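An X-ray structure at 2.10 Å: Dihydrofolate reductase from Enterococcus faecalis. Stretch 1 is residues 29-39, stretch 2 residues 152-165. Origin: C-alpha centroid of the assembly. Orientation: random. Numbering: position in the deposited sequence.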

# COMPACT_ATOMS: atom_id res chain seq x y z
N PRO A 29 4.18 -10.42 -9.34
CA PRO A 29 4.93 -11.17 -10.35
C PRO A 29 6.30 -11.63 -9.88
O PRO A 29 7.02 -12.25 -10.66
N TRP A 30 6.65 -11.36 -8.63
CA TRP A 30 7.94 -11.81 -8.09
C TRP A 30 7.72 -12.37 -6.70
O TRP A 30 6.64 -12.22 -6.12
N HIS A 31 8.74 -13.01 -6.15
CA HIS A 31 8.70 -13.38 -4.76
C HIS A 31 9.94 -12.79 -4.10
O HIS A 31 11.06 -13.01 -4.56
N LEU A 32 9.73 -12.01 -3.05
CA LEU A 32 10.82 -11.38 -2.32
C LEU A 32 10.46 -11.38 -0.84
O LEU A 32 9.96 -10.37 -0.32
N PRO A 33 10.72 -12.51 -0.15
CA PRO A 33 10.31 -12.72 1.26
C PRO A 33 10.67 -11.60 2.22
O PRO A 33 9.84 -11.28 3.09
N ASN A 34 11.88 -11.02 2.12
CA ASN A 34 12.24 -9.95 3.05
C ASN A 34 11.28 -8.76 2.96
O ASN A 34 10.93 -8.14 3.97
N ASP A 35 10.83 -8.46 1.75
CA ASP A 35 9.92 -7.33 1.58
C ASP A 35 8.55 -7.61 2.23
O ASP A 35 8.00 -6.75 2.91
N LEU A 36 8.02 -8.82 2.05
CA LEU A 36 6.81 -9.23 2.75
C LEU A 36 6.96 -9.09 4.27
O LEU A 36 6.03 -8.69 4.97
N LYS A 37 8.15 -9.41 4.78
CA LYS A 37 8.39 -9.28 6.21
C LYS A 37 8.45 -7.80 6.63
O LYS A 37 7.87 -7.42 7.64
N PHE A 38 9.10 -6.97 5.82
CA PHE A 38 9.09 -5.53 6.08
C PHE A 38 7.65 -4.98 6.06
O PHE A 38 7.26 -4.17 6.90
N PHE A 39 6.88 -5.46 5.10
CA PHE A 39 5.50 -5.03 4.91
C PHE A 39 4.66 -5.40 6.13
O PHE A 39 3.84 -4.60 6.61
N GLY A 152 18.66 -3.72 0.11
CA GLY A 152 18.24 -4.96 0.74
C GLY A 152 19.28 -6.06 0.55
O GLY A 152 20.01 -6.08 -0.45
N VAL A 153 19.33 -6.98 1.51
CA VAL A 153 20.27 -8.10 1.44
C VAL A 153 19.76 -9.22 0.53
O VAL A 153 18.64 -9.71 0.70
N VAL A 154 20.58 -9.64 -0.43
CA VAL A 154 20.22 -10.77 -1.27
C VAL A 154 20.76 -12.07 -0.67
O VAL A 154 21.84 -12.09 -0.08
N ASP A 155 19.99 -13.15 -0.81
CA ASP A 155 20.44 -14.48 -0.41
C ASP A 155 19.74 -15.53 -1.27
O ASP A 155 19.18 -15.19 -2.32
N GLU A 156 19.77 -16.79 -0.84
CA GLU A 156 19.12 -17.83 -1.64
C GLU A 156 17.59 -17.64 -1.71
O GLU A 156 16.94 -18.16 -2.61
N LYS A 157 17.04 -16.88 -0.77
CA LYS A 157 15.60 -16.67 -0.71
C LYS A 157 15.18 -15.36 -1.38
O LYS A 157 14.06 -15.22 -1.83
N ASN A 158 16.11 -14.42 -1.44
CA ASN A 158 15.84 -13.12 -2.01
C ASN A 158 16.77 -12.86 -3.19
O ASN A 158 17.94 -12.51 -3.00
N LEU A 159 16.25 -13.03 -4.41
CA LEU A 159 17.08 -13.17 -5.61
C LEU A 159 17.45 -11.88 -6.35
O LEU A 159 18.24 -11.92 -7.29
N TYR A 160 16.86 -10.76 -5.95
CA TYR A 160 16.98 -9.54 -6.75
C TYR A 160 17.55 -8.42 -5.91
O TYR A 160 17.22 -8.32 -4.73
N ALA A 161 18.40 -7.59 -6.52
CA ALA A 161 18.87 -6.37 -5.88
C ALA A 161 17.66 -5.49 -5.65
O ALA A 161 16.78 -5.42 -6.51
N HIS A 162 17.60 -4.82 -4.51
CA HIS A 162 16.45 -3.98 -4.22
C HIS A 162 16.81 -2.90 -3.22
O HIS A 162 17.79 -3.03 -2.48
N ASP A 163 16.02 -1.82 -3.22
CA ASP A 163 16.18 -0.75 -2.24
C ASP A 163 14.88 -0.51 -1.50
O ASP A 163 13.79 -0.60 -2.08
N TYR A 164 15.00 -0.24 -0.20
CA TYR A 164 13.87 0.21 0.60
C TYR A 164 13.94 1.73 0.76
O TYR A 164 14.85 2.25 1.43
N GLU A 165 12.98 2.43 0.17
CA GLU A 165 13.01 3.89 0.17
C GLU A 165 11.89 4.51 1.00
O GLU A 165 10.79 3.97 1.07

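Tyr164, Leu32 and Asn34 cover the most surface in this contact, which buries 568 Å² summed over both stretches, and Asn158 follows closely. Tyr164 points toward the helix that starts at Pro33. With chi1 at -65° (m), its ring lies along the start of the helix, from Asn34 to Phe38: Tyr164 OH lies 3.5 Å from CB of Asn34, and Tyr164 CE2 lies 4.0 Å from CB of Phe38. The rings of Phe38 (chi1 t) and Tyr164 meet obliquely, with centroids 5.2 Å apart and planes at 48°. Although Tyr164 OH comes within 3.3 Å of Asp35 N, the angle is too poor for a hydrogen bond.

Leu32, at the N-cap position, starts sideways, but its t,p rotamer (chi1 -169°, chi2 66°) brings the methyl groups to the other stretch. Leu32 CD2 sits over one face of the His162 ring, 4.0 Å from the centroid and 15° off the normal, a CH-pi geometry. Leu32 CD1 packs 4.3 Å from Tyr160 CD2. The His162 ring is anchored by its own stretch, ND1 donating to Tyr160 O at 2.7 Å.

The polar centre is Asn158 (chi1 m). Its OD1 accepts from Asn34 N at 2.9 Å and 172°, a direct, nearly linear hydrogen bond between the stretches, using an amide of the helix's first turn. On the other branch, Asn158 ND2 donates to Asp155 OD1 at 2.8 Å, which helps hold the amide in place.

Water extends this network. Asn34 ND2 (chi1 m) donates to two waters, at 3.1 and 2.9 Å: the first also bonds His162 NE2 and Tyr164 OH, each at 2.8 Å, while the second donates to Asp155 OD2 at 2.7 Å. Near Leu32, a third water donates to His31 O and Lys157 O, each at 2.7 Å; a fourth accepts from His31 N and bonds Tyr160 OH at 2.5 Å.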

# COMPACT_ATOMS: atom_id res chain seq x y z
CB PRO A 29 5.06 -10.18 -11.51
CG PRO A 29 4.89 -8.84 -10.90
CD PRO A 29 4.02 -9.00 -9.69
CB TRP A 30 8.92 -10.64 -7.95
CG TRP A 30 8.31 -9.52 -7.17
CD1 TRP A 30 8.17 -9.45 -5.81
CD2 TRP A 30 7.70 -8.34 -7.70
NE1 TRP A 30 7.53 -8.29 -5.47
CE2 TRP A 30 7.23 -7.59 -6.60
CE3 TRP A 30 7.51 -7.85 -8.99
CZ2 TRP A 30 6.59 -6.36 -6.77
CZ3 TRP A 30 6.88 -6.62 -9.15
CH2 TRP A 30 6.42 -5.90 -8.04
CB HIS A 31 8.63 -14.90 -4.59
CG HIS A 31 8.48 -15.36 -3.17
ND1 HIS A 31 7.60 -14.77 -2.29
CD2 HIS A 31 9.10 -16.34 -2.48
CE1 HIS A 31 7.69 -15.37 -1.12
NE2 HIS A 31 8.59 -16.33 -1.20
CB LEU A 32 11.03 -9.94 -2.83
CG LEU A 32 12.29 -9.19 -2.38
CD1 LEU A 32 13.53 -9.88 -2.96
CD2 LEU A 32 12.23 -7.72 -2.84
CB PRO A 33 11.09 -13.99 1.66
CG PRO A 33 11.28 -14.74 0.37
CD PRO A 33 11.38 -13.70 -0.72
CB ASN A 34 13.69 -9.48 2.86
CG ASN A 34 14.71 -10.58 3.14
OD1 ASN A 34 14.39 -11.60 3.75
ND2 ASN A 34 15.95 -10.37 2.68
CB ASP A 35 9.78 -6.95 0.10
CG ASP A 35 8.84 -5.78 -0.10
OD1 ASP A 35 9.14 -4.67 0.39
OD2 ASP A 35 7.79 -5.98 -0.76
CB LEU A 36 6.44 -10.67 2.37
CG LEU A 36 6.28 -10.87 0.86
CD1 LEU A 36 6.05 -12.35 0.49
CD2 LEU A 36 5.17 -9.98 0.28
CB LYS A 37 9.64 -10.07 6.64
CG LYS A 37 9.95 -9.95 8.12
CD LYS A 37 10.94 -11.01 8.61
CE LYS A 37 12.28 -10.96 7.88
NZ LYS A 37 12.37 -11.96 6.77
CB PHE A 38 9.94 -4.80 5.03
CG PHE A 38 9.89 -3.30 5.14
CD1 PHE A 38 10.70 -2.62 6.05
CD2 PHE A 38 9.05 -2.55 4.33
CE1 PHE A 38 10.65 -1.24 6.15
CE2 PHE A 38 9.01 -1.16 4.42
CZ PHE A 38 9.81 -0.51 5.33
CB PHE A 39 4.94 -5.69 3.65
CG PHE A 39 3.49 -5.40 3.38
CD1 PHE A 39 3.11 -4.29 2.65
CD2 PHE A 39 2.50 -6.25 3.86
CE1 PHE A 39 1.78 -4.03 2.39
CE2 PHE A 39 1.16 -5.99 3.61
CZ PHE A 39 0.80 -4.88 2.88
CB VAL A 153 20.55 -8.67 2.84
CG1 VAL A 153 21.49 -9.86 2.76
CG2 VAL A 153 21.12 -7.58 3.74
CB VAL A 154 20.71 -10.62 -2.73
CG1 VAL A 154 20.00 -9.44 -3.42
CG2 VAL A 154 22.22 -10.44 -2.77
CB ASP A 155 20.23 -14.72 1.10
CG ASP A 155 18.83 -14.38 1.57
OD1 ASP A 155 17.86 -14.55 0.80
OD2 ASP A 155 18.69 -13.95 2.74
CB GLU A 156 19.49 -19.23 -1.14
CG GLU A 156 20.87 -19.73 -1.59
CD GLU A 156 21.97 -19.47 -0.56
OE1 GLU A 156 21.81 -18.57 0.29
OE2 GLU A 156 23.01 -20.19 -0.61
CB LYS A 157 15.12 -16.69 0.74
CG LYS A 157 15.35 -18.03 1.42
CD LYS A 157 14.90 -19.16 0.51
CE LYS A 157 14.69 -20.46 1.27
NZ LYS A 157 14.01 -21.48 0.41
CB ASN A 158 16.00 -12.05 -0.93
CG ASN A 158 15.07 -12.29 0.25
OD1 ASN A 158 13.93 -11.80 0.27
ND2 ASN A 158 15.54 -13.05 1.24
CB LEU A 159 16.38 -14.10 -6.62
CG LEU A 159 15.99 -15.51 -6.18
CD1 LEU A 159 15.32 -16.24 -7.35
CD2 LEU A 159 17.20 -16.29 -5.69
CB TYR A 160 15.60 -9.13 -7.31
CG TYR A 160 14.80 -10.29 -7.86
CD1 TYR A 160 15.16 -10.90 -9.05
CD2 TYR A 160 13.70 -10.79 -7.17
CE1 TYR A 160 14.45 -11.98 -9.55
CE2 TYR A 160 12.98 -11.86 -7.67
CZ TYR A 160 13.36 -12.45 -8.86
OH TYR A 160 12.65 -13.53 -9.37
CB ALA A 161 19.88 -5.64 -6.76
CB HIS A 162 15.27 -4.85 -3.73
CG HIS A 162 15.58 -5.70 -2.54
ND1 HIS A 162 16.33 -6.86 -2.62
CD2 HIS A 162 15.24 -5.56 -1.23
CE1 HIS A 162 16.44 -7.40 -1.42
NE2 HIS A 162 15.79 -6.64 -0.56
CB ASP A 163 16.68 0.55 -2.89
CG ASP A 163 18.11 0.44 -3.39
OD1 ASP A 163 19.04 0.45 -2.55
OD2 ASP A 163 18.30 0.32 -4.61
CB TYR A 164 13.90 -0.46 1.98
CG TYR A 164 13.73 -1.96 1.95
CD1 TYR A 164 14.83 -2.81 1.91
CD2 TYR A 164 12.45 -2.53 1.97
CE1 TYR A 164 14.66 -4.20 1.89
CE2 TYR A 164 12.28 -3.93 1.94
CZ TYR A 164 13.39 -4.75 1.90
OH TYR A 164 13.22 -6.12 1.88
CB GLU A 165 12.91 4.41 -1.27
CG GLU A 165 13.93 3.81 -2.23
CD GLU A 165 13.74 4.32 -3.65
OE1 GLU A 165 12.62 4.77 -3.98
OE2 GLU A 165 14.72 4.27 -4.43
O HOH W 1 13.51 -14.03 -4.21
O HOH W 2 10.82 -14.42 -7.86
O HOH W 3 15.77 -7.34 2.16
O HOH W 4 18.54 -11.37 3.63